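Local coordinates for uncharacterized protein YLR301W (Saccharomyces cerevisiae, PDB 3RBY) that is of unknown function and non-essential, but interacts with the protein HRR25 and may interact with SEC72, at residues L5-V13 with V124-P135; G70-F78 with G94-N102. All coordinates share one frame; numbering follows the deposited sequence.

Contact 1: residues L5-V13 with V124-P135. Unlike the reference sequence in segment 124-135: M129 (reference Leu).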
loop_
_atom_site.group_PDB
_atom_site.type_symbol
_atom_site.label_atom_id
_atom_site.label_comp_id
_atom_site.label_asym_id
_atom_site.label_seq_id
_atom_site.Cartn_x
_atom_site.Cartn_y
_atom_site.Cartn_z
ATOM N N LEU A 5 -10.154 -5.188 -6.770
ATOM C CA LEU A 5 -9.934 -3.748 -6.778
ATOM C C LEU A 5 -8.482 -3.512 -6.373
ATOM O O LEU A 5 -8.109 -3.775 -5.232
ATOM C CB LEU A 5 -10.842 -3.090 -5.740
ATOM C CG LEU A 5 -11.483 -1.721 -5.987
ATOM C CD1 LEU A 5 -11.593 -0.937 -4.686
ATOM C CD2 LEU A 5 -10.745 -0.919 -7.028
ATOM N N LEU A 6 -7.653 -3.026 -7.290
ATOM C CA LEU A 6 -6.255 -2.745 -6.947
ATOM C C LEU A 6 -5.865 -1.259 -7.003
ATOM O O LEU A 6 -6.244 -0.531 -7.925
ATOM C CB LEU A 6 -5.309 -3.574 -7.811
ATOM C CG LEU A 6 -5.648 -5.063 -7.683
ATOM C CD1 LEU A 6 -6.535 -5.469 -8.841
ATOM C CD2 LEU A 6 -4.391 -5.934 -7.629
ATOM N N LYS A 7 -5.099 -0.830 -6.001
ATOM C CA LYS A 7 -4.619 0.541 -5.905
ATOM C C LYS A 7 -3.153 0.532 -6.322
ATOM O O LYS A 7 -2.365 -0.272 -5.800
ATOM C CB LYS A 7 -4.766 1.035 -4.473
ATOM C CG LYS A 7 -4.606 2.536 -4.304
ATOM C CD LYS A 7 -3.152 2.942 -4.060
ATOM C CE LYS A 7 -2.999 4.470 -4.208
ATOM N NZ LYS A 7 -1.593 4.942 -4.004
ATOM N N ARG A 8 -2.779 1.369 -7.289
ATOM C CA ARG A 8 -1.385 1.357 -7.720
ATOM C C ARG A 8 -0.515 2.083 -6.697
ATOM O O ARG A 8 -0.887 3.159 -6.222
ATOM C CB ARG A 8 -1.197 1.960 -9.117
ATOM C CG ARG A 8 0.226 1.773 -9.604
ATOM C CD ARG A 8 0.380 1.821 -11.112
ATOM N NE ARG A 8 0.056 3.123 -11.699
ATOM C CZ ARG A 8 0.846 4.182 -11.636
ATOM N NH1 ARG A 8 1.992 4.091 -10.980
ATOM N NH2 ARG A 8 0.496 5.336 -12.202
ATOM N N LEU A 9 0.630 1.474 -6.371
ATOM C CA LEU A 9 1.564 1.972 -5.352
ATOM C C LEU A 9 2.771 2.662 -5.968
ATOM O O LEU A 9 3.344 3.570 -5.362
ATOM C CB LEU A 9 2.068 0.824 -4.474
ATOM C CG LEU A 9 1.002 0.099 -3.659
ATOM C CD1 LEU A 9 1.587 -1.156 -2.985
ATOM C CD2 LEU A 9 0.380 1.056 -2.640
ATOM N N LEU A 10 3.181 2.204 -7.149
ATOM C CA LEU A 10 4.253 2.865 -7.880
ATOM C C LEU A 10 4.272 2.462 -9.337
ATOM O O LEU A 10 3.818 1.370 -9.695
ATOM C CB LEU A 10 5.629 2.609 -7.241
ATOM C CG LEU A 10 6.347 1.288 -7.504
ATOM C CD1 LEU A 10 7.045 1.290 -8.872
ATOM C CD2 LEU A 10 7.364 1.036 -6.404
ATOM N N PHE A 11 4.805 3.367 -10.155
ATOM C CA PHE A 11 5.070 3.166 -11.574
ATOM C C PHE A 11 6.572 3.409 -11.770
ATOM O O PHE A 11 7.125 4.366 -11.215
ATOM C CB PHE A 11 4.281 4.201 -12.387
ATOM C CG PHE A 11 4.293 3.960 -13.873
ATOM C CD1 PHE A 11 4.588 2.706 -14.388
ATOM C CD2 PHE A 11 4.013 4.991 -14.755
ATOM C CE1 PHE A 11 4.608 2.484 -15.760
ATOM C CE2 PHE A 11 4.025 4.774 -16.134
ATOM C CZ PHE A 11 4.327 3.517 -16.631
ATOM N N GLN A 12 7.248 2.563 -12.542
ATOM C CA GLN A 12 8.680 2.767 -12.748
ATOM C C GLN A 12 9.132 2.400 -14.157
ATOM O O GLN A 12 9.009 1.232 -14.564
ATOM C CB GLN A 12 9.487 1.965 -11.716
ATOM C CG GLN A 12 11.000 1.994 -11.945
ATOM C CD GLN A 12 11.786 1.230 -10.881
ATOM O OE1 GLN A 12 12.989 1.013 -11.023
ATOM N NE2 GLN A 12 11.111 0.821 -9.817
ATOM N N VAL A 13 9.649 3.381 -14.903
ATOM C CA VAL A 13 10.245 3.084 -16.210
ATOM C C VAL A 13 11.753 3.334 -16.248
ATOM O O VAL A 13 12.442 2.883 -17.166
ATOM C CB VAL A 13 9.570 3.833 -17.389
ATOM C CG1 VAL A 13 8.055 3.792 -17.258
ATOM C CG2 VAL A 13 10.087 5.265 -17.481
ATOM N N VAL A 124 10.789 -0.143 -24.026
ATOM C CA VAL A 124 10.895 0.337 -22.656
ATOM C C VAL A 124 10.204 -0.649 -21.706
ATOM O O VAL A 124 8.993 -0.876 -21.789
ATOM C CB VAL A 124 10.243 1.727 -22.502
ATOM C CG1 VAL A 124 10.484 2.287 -21.093
ATOM C CG2 VAL A 124 10.769 2.687 -23.577
ATOM N N SER A 125 10.985 -1.235 -20.809
ATOM C CA SER A 125 10.444 -2.110 -19.787
ATOM C C SER A 125 9.882 -1.261 -18.642
ATOM O O SER A 125 10.427 -0.196 -18.304
ATOM C CB SER A 125 11.534 -3.042 -19.264
ATOM O OG SER A 125 12.377 -2.362 -18.341
ATOM N N PHE A 126 8.777 -1.719 -18.061
ATOM C CA PHE A 126 8.147 -1.006 -16.952
ATOM C C PHE A 126 7.813 -1.946 -15.805
ATOM O O PHE A 126 7.764 -3.180 -15.971
ATOM C CB PHE A 126 6.866 -0.286 -17.404
ATOM C CG PHE A 126 5.739 -1.218 -17.774
ATOM C CD1 PHE A 126 5.586 -1.669 -19.086
ATOM C CD2 PHE A 126 4.825 -1.637 -16.815
ATOM C CE1 PHE A 126 4.541 -2.533 -19.431
ATOM C CE2 PHE A 126 3.778 -2.496 -17.149
ATOM C CZ PHE A 126 3.636 -2.944 -18.457
ATOM N N ARG A 127 7.586 -1.350 -14.637
ATOM C CA ARG A 127 7.097 -2.096 -13.490
ATOM C C ARG A 127 6.070 -1.289 -12.716
ATOM O O ARG A 127 6.207 -0.085 -12.534
ATOM C CB ARG A 127 8.223 -2.548 -12.558
ATOM C CG ARG A 127 7.716 -2.879 -11.156
ATOM C CD ARG A 127 8.739 -3.639 -10.336
ATOM N NE ARG A 127 10.095 -3.190 -10.617
ATOM C CZ ARG A 127 11.098 -4.017 -10.877
ATOM N NH1 ARG A 127 12.308 -3.538 -11.133
ATOM N NH2 ARG A 127 10.886 -5.329 -10.870
ATOM N N GLU A 128 5.035 -1.979 -12.262
ATOM C CA GLU A 128 4.009 -1.356 -11.457
ATOM C C GLU A 128 3.723 -2.239 -10.277
ATOM O O GLU A 128 3.592 -3.451 -10.426
ATOM C CB GLU A 128 2.745 -1.136 -12.281
ATOM C CG GLU A 128 2.859 0.083 -13.150
ATOM C CD GLU A 128 1.820 0.131 -14.235
ATOM O OE1 GLU A 128 2.056 -0.502 -15.283
ATOM O OE2 GLU A 128 0.777 0.797 -14.050
ATOM N N MET A 129 3.637 -1.628 -9.101
ATOM C CA MET A 129 3.303 -2.362 -7.895
ATOM C C MET A 129 1.855 -2.096 -7.516
ATOM O O MET A 129 1.403 -0.941 -7.512
ATOM C CB MET A 129 4.247 -1.968 -6.769
ATOM C CG MET A 129 4.849 -3.150 -6.022
ATOM S SD MET A 129 5.716 -4.272 -7.122
ATOM C CE MET A 129 6.596 -3.070 -8.067
ATOM N N TRP A 130 1.136 -3.172 -7.195
ATOM C CA TRP A 130 -0.296 -3.085 -6.929
ATOM C C TRP A 130 -0.693 -3.606 -5.565
ATOM O O TRP A 130 -0.260 -4.688 -5.144
ATOM C CB TRP A 130 -1.114 -3.843 -7.989
ATOM C CG TRP A 130 -0.960 -3.284 -9.352
ATOM C CD1 TRP A 130 -0.040 -3.660 -10.292
ATOM C CD2 TRP A 130 -1.722 -2.218 -9.939
ATOM N NE1 TRP A 130 -0.193 -2.904 -11.431
ATOM C CE2 TRP A 130 -1.213 -2.009 -11.243
ATOM C CE3 TRP A 130 -2.789 -1.427 -9.495
ATOM C CZ2 TRP A 130 -1.736 -1.043 -12.105
ATOM C CZ3 TRP A 130 -3.302 -0.468 -10.344
ATOM C CH2 TRP A 130 -2.781 -0.288 -11.640
ATOM N N GLN A 131 -1.562 -2.834 -4.913
ATOM C CA GLN A 131 -2.115 -3.194 -3.627
ATOM C C GLN A 131 -3.589 -3.617 -3.761
ATOM O O GLN A 131 -4.455 -2.793 -4.072
ATOM C CB GLN A 131 -2.012 -2.010 -2.663
ATOM C CG GLN A 131 -2.682 -2.302 -1.326
ATOM C CD GLN A 131 -1.918 -3.341 -0.526
ATOM O OE1 GLN A 131 -0.823 -3.055 -0.020
ATOM N NE2 GLN A 131 -2.473 -4.556 -0.419
ATOM N N PRO A 132 -3.874 -4.909 -3.542
ATOM C CA PRO A 132 -5.278 -5.332 -3.481
ATOM C C PRO A 132 -5.914 -4.715 -2.255
ATOM O O PRO A 132 -5.322 -4.696 -1.157
ATOM C CB PRO A 132 -5.193 -6.859 -3.305
ATOM C CG PRO A 132 -3.783 -7.223 -3.764
ATOM C CD PRO A 132 -2.932 -6.037 -3.413
ATOM N N VAL A 133 -7.136 -4.248 -2.437
ATOM C CA VAL A 133 -7.828 -3.479 -1.428
ATOM C C VAL A 133 -9.245 -4.079 -1.272
ATOM O O VAL A 133 -9.713 -4.815 -2.154
ATOM C CB VAL A 133 -7.755 -1.981 -1.858
ATOM C CG1 VAL A 133 -9.099 -1.406 -2.240
ATOM C CG2 VAL A 133 -7.037 -1.140 -0.807
ATOM N N ASP A 134 -9.913 -3.812 -0.154
ATOM C CA ASP A 134 -11.202 -4.454 0.128
ATOM C C ASP A 134 -12.335 -3.559 -0.349
ATOM O O ASP A 134 -12.621 -2.523 0.269
ATOM C CB ASP A 134 -11.352 -4.751 1.622
ATOM C CG ASP A 134 -12.717 -5.354 1.975
ATOM O OD1 ASP A 134 -13.652 -5.263 1.150
ATOM O OD2 ASP A 134 -12.860 -5.912 3.089
ATOM N N PRO A 135 -12.981 -3.955 -1.458
ATOM C CA PRO A 135 -13.962 -3.105 -2.151
ATOM C C PRO A 135 -15.228 -2.886 -1.355
ATOM O O PRO A 135 -16.010 -1.999 -1.690
ATOM C CB PRO A 135 -14.274 -3.889 -3.440
ATOM C CG PRO A 135 -13.852 -5.289 -3.165
ATOM C CD PRO A 135 -12.684 -5.184 -2.216
HETATM O O HOH W 1 -9.709 -6.973 -4.266
#
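L6 to Q12 pair antiparallel with R127 to P132, the short strand axes running 140° apart. K7 and Q131 exchange two nearly straight backbone hydrogen bonds, Q12 and R127 two more bent ones. Between them the register slips by one residue: L9 N reaches M129 O at 2.8 Å, while M129 N turns to L10 O at 3.1 Å. This is a beta bulge. At the far end L5 O accepts a hydrogen bond from V133 N, and a water links L5 N to V133 O.

The pair joins the N-terminal strand 4-12 to 124-132 inside the large antiparallel sheet of this beta-barrel protein, with 24-27 and 108-114 the next strands on either side. L6, R8, F11, E128 and W130 share one face. R8 lays its CB over the six-membered ring of W130, 3.8 Å from the centroid; CG lies anti to the backbone N (chi1 -173°), which carries the chain past the ring toward E128. E128 OE2 stands 3.4 Å from R8 NE, a salt bridge by charge, with no N-H pointing at the oxygen. The charges continue beyond the pair: E19 and E52 form salt bridges with R8, and R37 with E128 OE2. An alanine in place of E128 would probably leave R8 and R37 without this negative partner and remove the CG that packs at 3.4 Å against F11 CD1.

Contact 2: residues G70-F78 with G94-N102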
loop_
_atom_site.group_PDB
_atom_site.type_symbol
_atom_site.label_atom_id
_atom_site.label_comp_id
_atom_site.label_asym_id
_atom_site.label_seq_id
_atom_site.Cartn_x
_atom_site.Cartn_y
_atom_site.Cartn_z
ATOM N N GLY A 70 1.935 -18.024 -8.695
ATOM C CA GLY A 70 1.761 -16.604 -8.436
ATOM C C GLY A 70 2.046 -15.798 -9.692
ATOM O O GLY A 70 1.796 -14.581 -9.737
ATOM N N VAL A 71 2.577 -16.486 -10.707
ATOM C CA VAL A 71 2.834 -15.884 -12.009
ATOM C C VAL A 71 1.631 -16.066 -12.952
ATOM O O VAL A 71 1.228 -17.205 -13.250
ATOM C CB VAL A 71 4.095 -16.482 -12.656
ATOM C CG1 VAL A 71 4.498 -15.678 -13.894
ATOM C CG2 VAL A 71 5.220 -16.506 -11.646
ATOM N N VAL A 72 1.052 -14.950 -13.397
ATOM C CA VAL A 72 0.033 -14.996 -14.430
ATOM C C VAL A 72 0.338 -13.959 -15.505
ATOM O O VAL A 72 0.956 -12.931 -15.244
ATOM C CB VAL A 72 -1.410 -14.860 -13.857
ATOM C CG1 VAL A 72 -1.397 -14.929 -12.342
ATOM C CG2 VAL A 72 -2.101 -13.598 -14.356
ATOM N N THR A 73 -0.069 -14.260 -16.732
ATOM C CA THR A 73 0.224 -13.394 -17.860
ATOM C C THR A 73 -1.054 -12.740 -18.312
ATOM O O THR A 73 -2.126 -13.346 -18.292
ATOM C CB THR A 73 0.819 -14.175 -19.049
ATOM O OG1 THR A 73 -0.064 -15.255 -19.410
ATOM C CG2 THR A 73 2.196 -14.725 -18.681
ATOM N N GLN A 74 -0.948 -11.495 -18.730
ATOM C CA GLN A 74 -2.122 -10.823 -19.218
ATOM C C GLN A 74 -1.737 -10.073 -20.471
ATOM O O GLN A 74 -0.833 -9.223 -20.464
ATOM C CB GLN A 74 -2.694 -9.891 -18.143
ATOM C CG GLN A 74 -3.103 -10.623 -16.870
ATOM C CD GLN A 74 -4.038 -9.789 -16.001
ATOM O OE1 GLN A 74 -5.076 -9.322 -16.468
ATOM N NE2 GLN A 74 -3.656 -9.571 -14.741
ATOM N N ASP A 75 -2.428 -10.402 -21.553
ATOM C CA ASP A 75 -2.125 -9.832 -22.847
ATOM C C ASP A 75 -3.259 -8.922 -23.237
ATOM O O ASP A 75 -4.392 -9.365 -23.458
ATOM C CB ASP A 75 -1.875 -10.966 -23.826
ATOM C CG ASP A 75 -0.768 -11.874 -23.341
ATOM O OD1 ASP A 75 -0.959 -13.107 -23.304
ATOM O OD2 ASP A 75 0.297 -11.337 -22.951
ATOM N N PHE A 76 -2.964 -7.629 -23.249
ATOM C CA PHE A 76 -4.005 -6.624 -23.421
ATOM C C PHE A 76 -4.099 -6.100 -24.835
ATOM O O PHE A 76 -3.094 -5.734 -25.447
ATOM C CB PHE A 76 -3.774 -5.425 -22.492
ATOM C CG PHE A 76 -3.980 -5.734 -21.035
ATOM C CD1 PHE A 76 -2.914 -6.118 -20.240
ATOM C CD2 PHE A 76 -5.239 -5.629 -20.456
ATOM C CE1 PHE A 76 -3.097 -6.403 -18.896
ATOM C CE2 PHE A 76 -5.433 -5.915 -19.108
ATOM C CZ PHE A 76 -4.364 -6.303 -18.329
ATOM N N ASN A 77 -5.325 -6.049 -25.334
ATOM C CA ASN A 77 -5.653 -5.228 -26.496
ATOM C C ASN A 77 -6.790 -4.296 -26.112
ATOM O O ASN A 77 -7.970 -4.643 -26.244
ATOM C CB ASN A 77 -6.020 -6.097 -27.709
ATOM C CG ASN A 77 -4.812 -6.802 -28.291
ATOM O OD1 ASN A 77 -4.558 -7.967 -27.980
ATOM N ND2 ASN A 77 -4.034 -6.084 -29.111
ATOM N N PHE A 78 -6.429 -3.119 -25.616
ATOM C CA PHE A 78 -7.399 -2.234 -24.974
ATOM C C PHE A 78 -8.582 -1.838 -25.849
ATOM O O PHE A 78 -8.450 -1.614 -27.056
ATOM C CB PHE A 78 -6.686 -0.982 -24.454
ATOM C CG PHE A 78 -5.564 -1.296 -23.504
ATOM C CD1 PHE A 78 -4.245 -1.026 -23.841
ATOM C CD2 PHE A 78 -5.831 -1.906 -22.289
ATOM C CE1 PHE A 78 -3.210 -1.334 -22.960
ATOM C CE2 PHE A 78 -4.808 -2.221 -21.408
ATOM C CZ PHE A 78 -3.493 -1.937 -21.744
ATOM N N GLY A 94 -0.963 -1.141 -30.110
ATOM C CA GLY A 94 -1.154 -2.571 -30.265
ATOM C C GLY A 94 -1.088 -3.351 -28.965
ATOM O O GLY A 94 -1.139 -2.788 -27.867
ATOM N N GLU A 95 -0.971 -4.663 -29.084
ATOM C CA GLU A 95 -1.071 -5.518 -27.923
ATOM C C GLU A 95 -0.007 -5.134 -26.901
ATOM O O GLU A 95 1.082 -4.663 -27.269
ATOM C CB GLU A 95 -0.928 -6.982 -28.342
ATOM C CG GLU A 95 -0.793 -7.972 -27.205
ATOM C CD GLU A 95 -1.074 -9.408 -27.668
ATOM O OE1 GLU A 95 -0.247 -10.314 -27.419
ATOM O OE2 GLU A 95 -2.143 -9.637 -28.278
ATOM N N VAL A 96 -0.333 -5.305 -25.620
ATOM C CA VAL A 96 0.673 -5.173 -24.566
ATOM C C VAL A 96 0.770 -6.465 -23.785
ATOM O O VAL A 96 -0.230 -6.964 -23.267
ATOM C CB VAL A 96 0.354 -4.041 -23.581
ATOM C CG1 VAL A 96 1.464 -3.948 -22.539
ATOM C CG2 VAL A 96 0.180 -2.720 -24.316
ATOM N N ASN A 97 1.976 -7.005 -23.689
ATOM C CA ASN A 97 2.179 -8.249 -22.957
ATOM C C ASN A 97 2.718 -8.029 -21.545
ATOM O O ASN A 97 3.824 -7.489 -21.372
ATOM C CB ASN A 97 3.102 -9.166 -23.758
ATOM C CG ASN A 97 2.549 -9.465 -25.139
ATOM O OD1 ASN A 97 1.620 -10.265 -25.282
ATOM N ND2 ASN A 97 3.097 -8.807 -26.159
ATOM N N THR A 98 1.939 -8.435 -20.539
ATOM C CA THR A 98 2.324 -8.190 -19.150
ATOM C C THR A 98 2.410 -9.468 -18.335
ATOM O O THR A 98 1.755 -10.471 -18.636
ATOM C CB THR A 98 1.375 -7.197 -18.436
ATOM O OG1 THR A 98 0.108 -7.831 -18.195
ATOM C CG2 THR A 98 1.178 -5.931 -19.272
ATOM N N THR A 99 3.222 -9.408 -17.287
ATOM C CA THR A 99 3.388 -10.513 -16.361
ATOM C C THR A 99 3.102 -10.024 -14.949
ATOM O O THR A 99 3.567 -8.951 -14.550
ATOM C CB THR A 99 4.824 -11.065 -16.419
ATOM O OG1 THR A 99 5.088 -11.569 -17.735
ATOM C CG2 THR A 99 5.009 -12.187 -15.416
ATOM N N TRP A 100 2.360 -10.827 -14.190
ATOM C CA TRP A 100 1.941 -10.476 -12.841
ATOM C C TRP A 100 2.435 -11.507 -11.830
ATOM O O TRP A 100 2.215 -12.700 -11.988
ATOM C CB TRP A 100 0.419 -10.391 -12.798
ATOM C CG TRP A 100 -0.105 -9.321 -13.703
ATOM C CD1 TRP A 100 -0.099 -9.326 -15.074
ATOM C CD2 TRP A 100 -0.708 -8.076 -13.307
ATOM N NE1 TRP A 100 -0.667 -8.165 -15.550
ATOM C CE2 TRP A 100 -1.044 -7.378 -14.490
ATOM C CE3 TRP A 100 -1.001 -7.486 -12.070
ATOM C CZ2 TRP A 100 -1.658 -6.117 -14.472
ATOM C CZ3 TRP A 100 -1.612 -6.230 -12.055
ATOM C CH2 TRP A 100 -1.933 -5.565 -13.251
ATOM N N LYS A 101 3.099 -11.039 -10.786
ATOM C CA LYS A 101 3.696 -11.933 -9.805
ATOM C C LYS A 101 3.260 -11.539 -8.394
ATOM O O LYS A 101 3.590 -10.441 -7.930
ATOM C CB LYS A 101 5.230 -11.881 -9.902
ATOM C CG LYS A 101 5.850 -12.423 -11.204
ATOM C CD LYS A 101 7.164 -11.677 -11.545
ATOM C CE LYS A 101 8.276 -12.594 -12.083
ATOM N NZ LYS A 101 9.033 -13.301 -10.987
ATOM N N ASN A 102 2.514 -12.425 -7.728
ATOM C CA ASN A 102 2.128 -12.233 -6.330
ATOM C C ASN A 102 3.337 -12.261 -5.396
ATOM O O ASN A 102 4.193 -13.147 -5.515
ATOM C CB ASN A 102 1.133 -13.316 -5.874
ATOM C CG ASN A 102 -0.232 -13.190 -6.540
ATOM O OD1 ASN A 102 -0.693 -12.088 -6.858
ATOM N ND2 ASN A 102 -0.890 -14.326 -6.750
HETATM O O HOH W 2 -3.839 -2.240 -27.030
#
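Backbone hydrogen bonds join V72 with W100, Q74 with T98 and F76 with V96 in reciprocal pairs, and N102 N closes the ladder on G70 O at 3.0 Å. The two strands, adjacent in the large antiparallel sheet, run 154° apart with no slip in register. Beyond the ladder a water bridges F78 N and G94 O.

T98 carries the side-chain hydrogen bonding. T98 OG1 sits between the backbone N and the carbonyl carbon (chi1 71°), close enough to donate a hydrogen bond to Q74 O at 2.8 Å; the same carbonyl also accepts T98 N. W100 NE1 in turn donates to T98 OG1, also at 2.8 Å, with the oxygen tilted from the indole plane.

Ring contacts involve Q74, F76, T98 and W100, all on one face of the sheet. Q74 crosses W100 at about a right angle and sets NE2 3.3 Å above the indole, offset toward its rim, the amide tilted 37° to the ring. F76 presents its edge to T98, CE1 lying 3.6 Å from OG1. After strand 71-76 ends, F78 CE1 touches V96 CG2 at 3.9 Å.

With OG1 both donating and accepting, T98 ties the Q74 backbone to the W100 indole, a relay likely to restrict rotation of that ring beneath the Q74 amide.

How the contacts relate
Contacts 1 and 2 belong to one antiparallel sheet, their centres about 13 Å apart. Strand 108-114 lies between 96-102 and 124-132, so the two pairings are not adjacent in the sheet, yet their side chains meet across it. The W100 and W130 rings stack, with W130 CD1 3.5 Å from W100 CZ3, and F126 CZ reaches T98 CG2 at 4.0 Å. E110 of the intervening strand accepts a hydrogen bond from W130 NE1 and touches T98, W100 and F126. Triethylene glycol, probably from the crystallisation liquor, is bound about 3 Å (nearest atoms) from the side chain of F11 and likewise from that of W100. Such molecules may mark a pocket, but the protein's function is unknown.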